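Local coordinates for glyoxalase family protein (PDB 1SS4), which belongs to the metal-binding vicinal oxygen chelate (glyoxalase/bleomycin resistance) family and may act as a methylmalonyl-CoA epimerase, at the interface of chains A and B. Numbering follows the deposited sequence. Chains: chain A/B, Glyoxalase family protein.

Contact 1: the interface of chains A and B. Residues chain A 4, 6-7; chain B 31-33, 108-109, 112.
A:Met4, A:Lys6 and A:Asn7, from the N-terminal arm of one subunit, lie against two helices of B in a homodimeric interface. The patch is mixed polar and apolar. It fastens the arm of A to B in the deposited dimer, probably the functional one, as paired subunits are common in this family. A:Asn7 makes the direct polar link. Its amide ND2 donates to the carboxylate OE1 of B:Glu108 at 2.7 Å, nearly straight at 166°. The oxygen lies close to the amide plane and is met on its anti lone pair. The two side chains slide past each other in opposite directions, with amide and carboxylate planes 68° apart. B:Arg112 holds that carboxylate side-on from within B. Its NE reaches OE2 of B:Glu108 at 2.7 Å, and its NH2 takes the syn lone pair of OE1. OE1 therefore accepts from both A:Asn7 and B:Arg112, which should fix the rotation of the carboxylate. A bend at chi2 of B:Glu108 (-81°) turns the acid forward, towards the next turn of its helix, where B:Arg112 sits. NH1 of B:Arg112 bonds to the backbone O of B:Glu31 at 2.9 Å and forms a salt bridge with OE1 of B:Glu31, met from above the carboxylate plane. The guanidinium thus ties the two helices of B together beneath the arm. A water joins the backbone N of A:Lys6 to OE2 of B:Glu108, while CB of A:Lys6 packs on CG of B:Glu108 at 3.7 Å. Selenomethionine A:Met4 brings its selenium within 3.6 Å of NH2 of B:Arg112. Its chain bends at chi3, and CE touches CA of B:Gly33 at 3.6 Å. CE of selenomethionine B:Met109 packs on the selenium at 3.9 Å. The arm precedes strand 9-18 of A and lies across helix 106-115 and the C-terminal end of helix 22-32 of B.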
loop_
_atom_site.group_PDB
_atom_site.type_symbol
_atom_site.label_atom_id
_atom_site.label_comp_id
_atom_site.label_asym_id
_atom_site.label_seq_id
_atom_site.Cartn_x
_atom_site.Cartn_y
_atom_site.Cartn_z
HETATM N N MSE A 4 4.976 7.997 -21.542
HETATM C CA MSE A 4 6.055 8.875 -21.116
HETATM C C MSE A 4 7.193 8.840 -22.122
HETATM O O MSE A 4 7.754 7.781 -22.411
HETATM C CB MSE A 4 6.552 8.446 -19.745
HETATM C CG MSE A 4 5.426 8.260 -18.760
HETATM SE SE MSE A 4 6.107 8.082 -16.981
HETATM C CE MSE A 4 6.300 6.136 -16.926
ATOM N N LYS A 6 10.414 9.724 -22.068
ATOM C CA LYS A 6 11.673 9.133 -21.627
ATOM C C LYS A 6 11.602 8.125 -20.477
ATOM O O LYS A 6 12.497 8.086 -19.620
ATOM C CB LYS A 6 12.655 10.240 -21.239
ATOM C CG LYS A 6 12.980 11.231 -22.339
ATOM C CD LYS A 6 14.060 12.199 -21.849
ATOM C CE LYS A 6 14.530 13.147 -22.950
ATOM N NZ LYS A 6 15.600 14.086 -22.479
ATOM N N ASN A 7 10.556 7.310 -20.450
ATOM C CA ASN A 7 10.448 6.316 -19.392
ATOM C C ASN A 7 9.295 5.345 -19.583
ATOM O O ASN A 7 8.502 5.472 -20.509
ATOM C CB ASN A 7 10.318 6.996 -18.029
ATOM C CG ASN A 7 11.228 6.375 -16.985
ATOM O OD1 ASN A 7 11.375 5.152 -16.920
ATOM N ND2 ASN A 7 11.848 7.219 -16.163
ATOM N N GLU B 31 2.556 11.207 -13.287
ATOM C CA GLU B 31 3.968 11.439 -13.629
ATOM C C GLU B 31 4.742 10.140 -13.487
ATOM O O GLU B 31 5.714 9.904 -14.213
ATOM C CB GLU B 31 4.630 12.488 -12.729
ATOM C CG GLU B 31 4.299 13.925 -13.072
ATOM C CD GLU B 31 4.604 14.277 -14.523
ATOM O OE1 GLU B 31 5.779 14.198 -14.949
ATOM O OE2 GLU B 31 3.651 14.638 -15.244
ATOM N N ILE B 32 4.300 9.293 -12.559
ATOM C CA ILE B 32 4.958 8.015 -12.328
ATOM C C ILE B 32 4.657 7.038 -13.462
ATOM O O ILE B 32 5.450 6.130 -13.749
ATOM C CB ILE B 32 4.527 7.409 -10.974
ATOM C CG1 ILE B 32 5.006 8.316 -9.828
ATOM C CG2 ILE B 32 5.125 6.008 -10.811
ATOM C CD1 ILE B 32 4.644 7.806 -8.433
ATOM N N GLY B 33 3.522 7.228 -14.120
ATOM C CA GLY B 33 3.184 6.346 -15.214
ATOM C C GLY B 33 1.823 5.694 -15.124
ATOM O O GLY B 33 1.430 4.992 -16.060
ATOM N N GLU B 108 15.902 9.411 -14.805
ATOM C CA GLU B 108 14.962 10.335 -15.436
ATOM C C GLU B 108 13.731 10.498 -14.541
ATOM O O GLU B 108 13.194 11.591 -14.413
ATOM C CB GLU B 108 14.559 9.804 -16.813
ATOM C CG GLU B 108 13.726 10.753 -17.694
ATOM C CD GLU B 108 12.230 10.790 -17.367
ATOM O OE1 GLU B 108 11.687 9.832 -16.749
ATOM O OE2 GLU B 108 11.585 11.791 -17.753
HETATM N N MSE B 109 13.278 9.412 -13.920
HETATM C CA MSE B 109 12.107 9.526 -13.044
HETATM C C MSE B 109 12.425 10.385 -11.805
HETATM O O MSE B 109 11.610 11.217 -11.403
HETATM C CB MSE B 109 11.614 8.139 -12.608
HETATM C CG MSE B 109 10.347 8.195 -11.753
HETATM SE SE MSE B 109 8.823 9.037 -12.665
HETATM C CE MSE B 109 8.283 7.534 -13.804
ATOM N N ARG B 112 12.673 14.100 -12.929
ATOM C CA ARG B 112 11.370 14.680 -13.252
ATOM C C ARG B 112 10.510 14.918 -12.005
ATOM O O ARG B 112 9.916 15.998 -11.824
ATOM C CB ARG B 112 10.629 13.764 -14.243
ATOM C CG ARG B 112 9.325 14.325 -14.768
ATOM C CD ARG B 112 9.118 13.930 -16.228
ATOM N NE ARG B 112 9.387 12.517 -16.447
ATOM C CZ ARG B 112 8.556 11.539 -16.097
ATOM N NH1 ARG B 112 7.399 11.834 -15.514
ATOM N NH2 ARG B 112 8.883 10.271 -16.332
HETATM O O HOH W 1 9.656 10.999 -19.810
#

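Contact 2: the interface of chains A and B. Residues chain A 46, 49-50; chain B 123, 125-126.
A:Arg49 and A:Val50, on a short helix of A, pack against B:Glu123 and B:Val125 in a second patch of the homodimeric interface. It combines apolar packing, a backbone hydrogen bond, a salt bridge and bridging waters, and joins the helix to the short strand 125-127 of B and the loop before it. B:Val125 is the apolar centre. Its CG2 meets CB of A:Arg49 at 3.5 Å, and its CB meets CG2 of A:Val50 at 3.6 Å. The other branch, CG1, points towards CB of A:Trp46 at 3.7 Å and also touches NH2 of A:Arg49. The arginine chain crosses the valine at a slant, and its chi3 bend (-54°) carries the guanidinium past it. NE of A:Arg49 and OE1 of B:Glu123 form a salt bridge at 3.1 Å. This is charge pairing without a hydrogen bond, since the N-H points elsewhere, although OE1 sits at the guanidinium edge. The guanidinium and carboxylate planes are 59° apart. The backbone N of B:Glu123 donates to O of A:Arg49 at 3.1 Å. Two waters extend the polar contact. One links NH2 of A:Arg49 to the backbone N of B:Gln126. The other lies between O of A:Val50, at 2.7 Å, and O of B:Glu123. In the fold, helix 45-51 of A lies beside the start of strand 125-127 of B and the loop leading into it.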
loop_
_atom_site.group_PDB
_atom_site.type_symbol
_atom_site.label_atom_id
_atom_site.label_comp_id
_atom_site.label_asym_id
_atom_site.label_seq_id
_atom_site.Cartn_x
_atom_site.Cartn_y
_atom_site.Cartn_z
ATOM N N TRP A 46 23.914 -0.717 2.293
ATOM C CA TRP A 46 23.132 -0.191 1.181
ATOM C C TRP A 46 21.698 0.147 1.599
ATOM O O TRP A 46 21.160 1.186 1.212
ATOM C CB TRP A 46 23.087 -1.198 0.023
ATOM C CG TRP A 46 22.358 -2.482 0.345
ATOM C CD1 TRP A 46 22.880 -3.591 0.938
ATOM C CD2 TRP A 46 20.975 -2.777 0.083
ATOM N NE1 TRP A 46 21.914 -4.561 1.060
ATOM C CE2 TRP A 46 20.736 -4.091 0.545
ATOM C CE3 TRP A 46 19.915 -2.056 -0.496
ATOM C CZ2 TRP A 46 19.476 -4.709 0.448
ATOM C CZ3 TRP A 46 18.661 -2.669 -0.594
ATOM C CH2 TRP A 46 18.455 -3.986 -0.122
ATOM N N ARG A 49 21.287 3.355 3.267
ATOM C CA ARG A 49 21.434 4.506 2.363
ATOM C C ARG A 49 20.101 4.789 1.649
ATOM O O ARG A 49 19.818 5.922 1.282
ATOM C CB ARG A 49 22.519 4.256 1.302
ATOM C CG ARG A 49 23.929 4.027 1.874
ATOM C CD ARG A 49 25.039 4.355 0.852
ATOM N NE ARG A 49 24.905 3.662 -0.430
ATOM C CZ ARG A 49 25.296 2.413 -0.655
ATOM N NH1 ARG A 49 25.852 1.703 0.308
ATOM N NH2 ARG A 49 25.140 1.870 -1.846
ATOM N N VAL A 50 19.300 3.748 1.425
ATOM C CA VAL A 50 18.017 3.922 0.751
ATOM C C VAL A 50 17.044 4.647 1.677
ATOM O O VAL A 50 16.421 5.642 1.304
ATOM C CB VAL A 50 17.345 2.558 0.391
ATOM C CG1 VAL A 50 15.954 2.819 -0.224
ATOM C CG2 VAL A 50 18.210 1.759 -0.593
ATOM N N GLU B 123 19.344 8.129 -0.773
ATOM C CA GLU B 123 19.976 8.440 -2.036
ATOM C C GLU B 123 19.599 7.296 -2.977
ATOM O O GLU B 123 18.927 6.350 -2.555
ATOM C CB GLU B 123 21.495 8.576 -1.857
ATOM C CG GLU B 123 22.211 7.348 -1.370
ATOM C CD GLU B 123 23.659 7.639 -0.964
ATOM O OE1 GLU B 123 24.429 6.686 -0.760
ATOM O OE2 GLU B 123 24.021 8.822 -0.839
ATOM N N VAL B 125 20.327 4.061 -4.624
ATOM C CA VAL B 125 21.238 2.977 -4.270
ATOM C C VAL B 125 21.232 1.774 -5.205
ATOM O O VAL B 125 20.181 1.369 -5.707
ATOM C CB VAL B 125 20.900 2.492 -2.829
ATOM C CG1 VAL B 125 21.813 1.349 -2.404
ATOM C CG2 VAL B 125 21.016 3.667 -1.857
ATOM N N GLN B 126 22.410 1.194 -5.431
ATOM C CA GLN B 126 22.496 0.013 -6.277
ATOM C C GLN B 126 22.701 -1.216 -5.416
ATOM O O GLN B 126 23.560 -1.223 -4.526
ATOM C CB GLN B 126 23.655 0.118 -7.271
ATOM C CG GLN B 126 23.756 -1.111 -8.188
ATOM C CD GLN B 126 24.718 -0.922 -9.345
ATOM O OE1 GLN B 126 25.010 0.209 -9.760
ATOM N NE2 GLN B 126 25.199 -2.035 -9.893
HETATM O O HOH W 2 16.523 6.930 -1.060
HETATM O O HOH W 3 24.751 2.634 -4.571
#

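Contact 1 and contact 2 are two patches of the same A/B interface, their C-alpha centres about 20 Å apart. They share no residues or secondary-structure elements. Contact 1 uses the N-terminal arm of A and helices of B, whereas contact 2 uses helix 45-51 of A and the segment at strand 125-127 of B. Along B, the stretch from helix 106-115 through strand 119-120 links the two patches. Two-fold symmetry repeats contact 2 with chains exchanged, while the twin of contact 1 is modelled only in part, as chain B begins at residue 7. Each subunit is held at separated points, which should help fix their relative orientation.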